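Local coordinates for protein RmpD (Hexulose-6-phosphate synthase) (Streptococcus mutans, PDB 3EXR) that belongs to the orotidine 5'-phosphate decarboxylase/HUMPS family of enzymes, which adopt the TIM-barrel fold, at residues E113-W122 / W130-H141. Sequence-based numbering, arbitrary orientation.
Sequences EIQVELYGDW and WLDAGISQAIYH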
loop_
_atom_site.group_PDB
_atom_site.type_symbol
_atom_site.label_atom_id
_atom_site.label_comp_id
_atom_site.label_asym_id
_atom_site.label_seq_id
_atom_site.Cartn_x
_atom_site.Cartn_y
_atom_site.Cartn_z
ATOM N N GLU A 113 13.683 9.749 5.491
ATOM C CA GLU A 113 13.282 8.808 6.524
ATOM C C GLU A 113 12.110 7.945 6.093
ATOM O O GLU A 113 11.285 8.368 5.252
ATOM C CB GLU A 113 12.812 9.568 7.775
ATOM C CG GLU A 113 13.885 10.295 8.568
ATOM C CD GLU A 113 13.432 10.575 9.986
ATOM O OE1 GLU A 113 13.002 9.625 10.683
ATOM O OE2 GLU A 113 13.494 11.751 10.387
ATOM N N ILE A 114 12.026 6.775 6.727
ATOM C CA ILE A 114 10.896 5.868 6.630
ATOM C C ILE A 114 10.025 6.000 7.890
ATOM O O ILE A 114 10.521 6.235 9.016
ATOM C CB ILE A 114 11.385 4.413 6.414
ATOM C CG1 ILE A 114 12.274 4.341 5.170
ATOM C CG2 ILE A 114 10.224 3.422 6.318
ATOM C CD1 ILE A 114 11.654 4.802 3.886
ATOM N N GLN A 115 8.716 5.884 7.673
ATOM C CA GLN A 115 7.719 5.860 8.748
ATOM C C GLN A 115 6.931 4.565 8.621
ATOM O O GLN A 115 6.500 4.220 7.531
ATOM C CB GLN A 115 6.736 7.027 8.593
ATOM C CG GLN A 115 7.347 8.419 8.426
ATOM C CD GLN A 115 6.273 9.477 8.288
ATOM O OE1 GLN A 115 5.482 9.413 7.335
ATOM N NE2 GLN A 115 6.182 10.400 9.268
ATOM N N VAL A 116 6.691 3.890 9.742
ATOM C CA VAL A 116 5.919 2.659 9.748
ATOM C C VAL A 116 4.437 2.964 10.039
ATOM O O VAL A 116 4.052 3.464 11.107
ATOM C CB VAL A 116 6.413 1.647 10.774
ATOM C CG1 VAL A 116 5.619 0.336 10.646
ATOM C CG2 VAL A 116 7.898 1.341 10.570
ATOM N N GLU A 117 3.599 2.612 9.070
ATOM C CA GLU A 117 2.142 2.692 9.171
ATOM C C GLU A 117 1.589 1.482 9.911
ATOM O O GLU A 117 1.789 0.351 9.490
ATOM C CB GLU A 117 1.523 2.813 7.765
ATOM C CG GLU A 117 1.475 4.259 7.240
ATOM C CD GLU A 117 0.345 5.109 7.817
ATOM O OE1 GLU A 117 -0.371 4.626 8.713
ATOM O OE2 GLU A 117 0.169 6.263 7.375
ATOM N N LEU A 118 0.932 1.738 11.039
ATOM C CA LEU A 118 0.494 0.688 11.961
ATOM C C LEU A 118 -0.926 0.260 11.664
ATOM O O LEU A 118 -1.864 1.036 11.878
ATOM C CB LEU A 118 0.642 1.172 13.407
ATOM C CG LEU A 118 2.056 1.550 13.844
ATOM C CD1 LEU A 118 2.037 2.117 15.245
ATOM C CD2 LEU A 118 3.013 0.375 13.814
ATOM N N TYR A 119 -1.052 -0.955 11.109
ATOM C CA TYR A 119 -2.328 -1.605 10.827
ATOM C C TYR A 119 -2.298 -3.046 11.309
ATOM O O TYR A 119 -1.286 -3.736 11.176
ATOM C CB TYR A 119 -2.628 -1.599 9.324
ATOM C CG TYR A 119 -3.079 -0.237 8.818
ATOM C CD1 TYR A 119 -4.426 0.075 8.707
ATOM C CD2 TYR A 119 -2.156 0.773 8.529
ATOM C CE1 TYR A 119 -4.841 1.307 8.263
ATOM C CE2 TYR A 119 -2.565 2.027 8.107
ATOM C CZ TYR A 119 -3.913 2.287 7.969
ATOM O OH TYR A 119 -4.346 3.519 7.525
ATOM N N GLY A 120 -3.441 -3.503 11.809
ATOM C CA GLY A 120 -3.615 -4.897 12.208
ATOM C C GLY A 120 -2.828 -5.259 13.450
ATOM O O GLY A 120 -2.530 -4.375 14.273
ATOM N N ASP A 121 -2.469 -6.534 13.564
ATOM C CA ASP A 121 -1.883 -7.104 14.786
ATOM C C ASP A 121 -0.362 -7.021 14.891
ATOM O O ASP A 121 0.341 -8.044 15.063
ATOM C CB ASP A 121 -2.288 -8.581 14.888
ATOM C CG ASP A 121 -3.766 -8.763 15.006
ATOM O OD1 ASP A 121 -4.408 -7.974 15.747
ATOM O OD2 ASP A 121 -4.332 -9.682 14.377
ATOM N N TRP A 122 0.167 -5.816 14.820
ATOM C CA TRP A 122 1.599 -5.624 14.997
ATOM C C TRP A 122 1.962 -5.756 16.469
ATOM O O TRP A 122 1.110 -5.543 17.338
ATOM C CB TRP A 122 2.044 -4.261 14.449
ATOM C CG TRP A 122 1.407 -3.145 15.152
ATOM C CD1 TRP A 122 0.214 -2.583 14.855
ATOM C CD2 TRP A 122 1.894 -2.475 16.327
ATOM N NE1 TRP A 122 -0.071 -1.585 15.763
ATOM C CE2 TRP A 122 0.947 -1.497 16.672
ATOM C CE3 TRP A 122 3.054 -2.583 17.097
ATOM C CZ2 TRP A 122 1.112 -0.651 17.757
ATOM C CZ3 TRP A 122 3.211 -1.766 18.185
ATOM C CH2 TRP A 122 2.247 -0.795 18.502
ATOM N N TRP A 130 12.074 -2.714 13.926
ATOM C CA TRP A 130 12.114 -1.519 13.097
ATOM C C TRP A 130 13.193 -0.567 13.619
ATOM O O TRP A 130 14.016 -0.084 12.852
ATOM C CB TRP A 130 10.736 -0.793 13.014
ATOM C CG TRP A 130 9.586 -1.703 12.659
ATOM C CD1 TRP A 130 9.620 -2.790 11.841
ATOM C CD2 TRP A 130 8.241 -1.598 13.129
ATOM N NE1 TRP A 130 8.383 -3.382 11.784
ATOM C CE2 TRP A 130 7.520 -2.679 12.583
ATOM C CE3 TRP A 130 7.577 -0.714 14.001
ATOM C CZ2 TRP A 130 6.160 -2.880 12.836
ATOM C CZ3 TRP A 130 6.235 -0.935 14.271
ATOM C CH2 TRP A 130 5.543 -2.005 13.691
ATOM N N LEU A 131 13.218 -0.341 14.935
ATOM C CA LEU A 131 14.213 0.555 15.537
ATOM C C LEU A 131 15.632 0.073 15.230
ATOM O O LEU A 131 16.505 0.860 14.858
ATOM C CB LEU A 131 14.021 0.638 17.060
ATOM C CG LEU A 131 12.760 1.366 17.547
ATOM C CD1 LEU A 131 12.542 1.117 19.026
ATOM C CD2 LEU A 131 12.770 2.874 17.294
ATOM N N ASP A 132 15.831 -1.232 15.376
ATOM C CA ASP A 132 17.160 -1.838 15.155
ATOM C C ASP A 132 17.594 -1.677 13.718
ATOM O O ASP A 132 18.796 -1.620 13.441
ATOM C CB ASP A 132 17.156 -3.322 15.507
ATOM C CG ASP A 132 17.005 -3.580 16.989
ATOM O OD1 ASP A 132 17.160 -2.642 17.802
ATOM O OD2 ASP A 132 16.719 -4.741 17.360
ATOM N N ALA A 133 16.598 -1.612 12.818
ATOM C CA ALA A 133 16.829 -1.409 11.380
ATOM C C ALA A 133 16.993 0.069 11.010
ATOM O O ALA A 133 17.138 0.393 9.822
ATOM C CB ALA A 133 15.700 -2.059 10.549
ATOM N N GLY A 134 16.992 0.947 12.020
ATOM C CA GLY A 134 17.210 2.392 11.877
ATOM C C GLY A 134 15.968 3.201 11.541
ATOM O O GLY A 134 16.057 4.324 11.110
ATOM N N ILE A 135 14.808 2.607 11.758
ATOM C CA ILE A 135 13.530 3.255 11.498
ATOM C C ILE A 135 12.825 3.591 12.819
ATOM O O ILE A 135 12.463 2.711 13.623
ATOM C CB ILE A 135 12.680 2.368 10.565
ATOM C CG1 ILE A 135 13.395 2.271 9.197
ATOM C CG2 ILE A 135 11.232 2.914 10.418
ATOM C CD1 ILE A 135 12.947 1.177 8.301
ATOM N N SER A 136 12.593 4.880 13.021
ATOM C CA SER A 136 12.160 5.356 14.338
ATOM C C SER A 136 10.995 6.309 14.296
ATOM O O SER A 136 10.834 7.109 15.196
ATOM C CB SER A 136 13.342 5.962 15.103
ATOM O OG SER A 136 13.849 7.106 14.466
ATOM N N GLN A 137 10.189 6.220 13.231
ATOM C CA GLN A 137 8.889 6.890 13.162
ATOM C C GLN A 137 7.802 5.861 12.934
ATOM O O GLN A 137 7.971 4.921 12.128
ATOM C CB GLN A 137 8.842 7.910 12.027
ATOM C CG GLN A 137 9.647 9.159 12.258
ATOM C CD GLN A 137 9.187 10.285 11.343
ATOM O OE1 GLN A 137 8.028 10.690 11.406
ATOM N NE2 GLN A 137 10.095 10.806 10.508
ATOM N N ALA A 138 6.682 6.057 13.611
ATOM C CA ALA A 138 5.506 5.198 13.479
ATOM C C ALA A 138 4.253 6.037 13.458
ATOM O O ALA A 138 4.169 7.051 14.156
ATOM C CB ALA A 138 5.444 4.202 14.608
ATOM N N ILE A 139 3.269 5.597 12.663
ATOM C CA ILE A 139 2.006 6.322 12.535
ATOM C C ILE A 139 0.912 5.493 13.190
ATOM O O ILE A 139 0.599 4.385 12.738
ATOM C CB ILE A 139 1.601 6.512 11.036
ATOM C CG1 ILE A 139 2.770 6.976 10.141
ATOM C CG2 ILE A 139 0.395 7.406 10.935
ATOM C CD1 ILE A 139 3.456 8.194 10.580
ATOM N N TYR A 140 0.327 6.049 14.240
ATOM C CA TYR A 140 -0.712 5.380 15.021
ATOM C C TYR A 140 -2.082 6.005 14.730
ATOM O O TYR A 140 -2.231 7.223 14.835
ATOM C CB TYR A 140 -0.386 5.455 16.539
ATOM C CG TYR A 140 -1.240 4.539 17.373
ATOM C CD1 TYR A 140 -0.755 3.300 17.798
ATOM C CD2 TYR A 140 -2.557 4.886 17.703
ATOM C CE1 TYR A 140 -1.553 2.421 18.522
ATOM C CE2 TYR A 140 -3.367 4.007 18.426
ATOM C CZ TYR A 140 -2.846 2.778 18.836
ATOM O OH TYR A 140 -3.615 1.919 19.565
ATOM N N HIS A 141 -3.058 5.164 14.363
ATOM C CA HIS A 141 -4.423 5.570 14.043
ATOM C C HIS A 141 -5.357 5.322 15.204
ATOM O O HIS A 141 -5.311 4.253 15.829
ATOM C CB HIS A 141 -4.947 4.742 12.858
ATOM C CG HIS A 141 -4.249 5.035 11.568
ATOM N ND1 HIS A 141 -2.964 4.611 11.284
ATOM C CD2 HIS A 141 -4.668 5.719 10.485
ATOM C CE1 HIS A 141 -2.631 5.030 10.076
ATOM N NE2 HIS A 141 -3.646 5.714 9.576
HETATM O O HOH W 1 12.725 6.835 10.702
HETATM O O HOH W 2 -2.072 7.199 7.409
HETATM O O HOH W 3 -2.645 2.228 14.220
#
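V116 and E117 pair with A138 and I139 as parallel neighbours: the axes of strands 113-117 and 137-141 approach to 4.4 Å and diverge by 32°, joined by hydrogen bonds from V116 N to Q137 O, I139 N to V116 O and L118 N to I139 O. Beyond the last of these, one water bridges L118 O and H141 N and continues the pairing. On the helix-facing side, V116 has CG1 anti to the backbone N (chi1 -176°), which sets this methyl over one face of the W130 indole, 3.7 Å from the centroid of the six-membered ring, a CH-pi contact. The other methyl, CG2, meets I135 CG2 at 3.7 Å. L118 CD2 reaches W130 CH2 at 3.5 Å and also lies over a face of the W122 ring, while CD1 packs on A138 CB; M97 and L164, from the flanking helices, extend this apolar layer. Q115, E117, Q137 and I139 lie on the other face, toward the barrel interior. The Q137 amide works in both directions. Its OE1 accepts a nearly straight bond from Q115 NE2 at 2.8 Å, which arrives from above the carbonyl plane with the two amides 79° apart. Its NE2 donates to E113 OE1 at 3.1 Å. These bonds fix the rotation of the Q137 amide; E113 OE1 is also salt-bridged to R170. Toward the C-terminal ends, Y119 CZ sits over one face of the H141 imidazole. The Y119 hydroxyl is hydrogen-bonded to D69 of the second subunit, bringing this end of the contact to the dimer interface. After helix 124-132, a Schellman motif at G134 turns the chain into strand 137-141, completing a beta-alpha-beta crossover between the fifth and sixth strands of the eight-stranded TIM barrel.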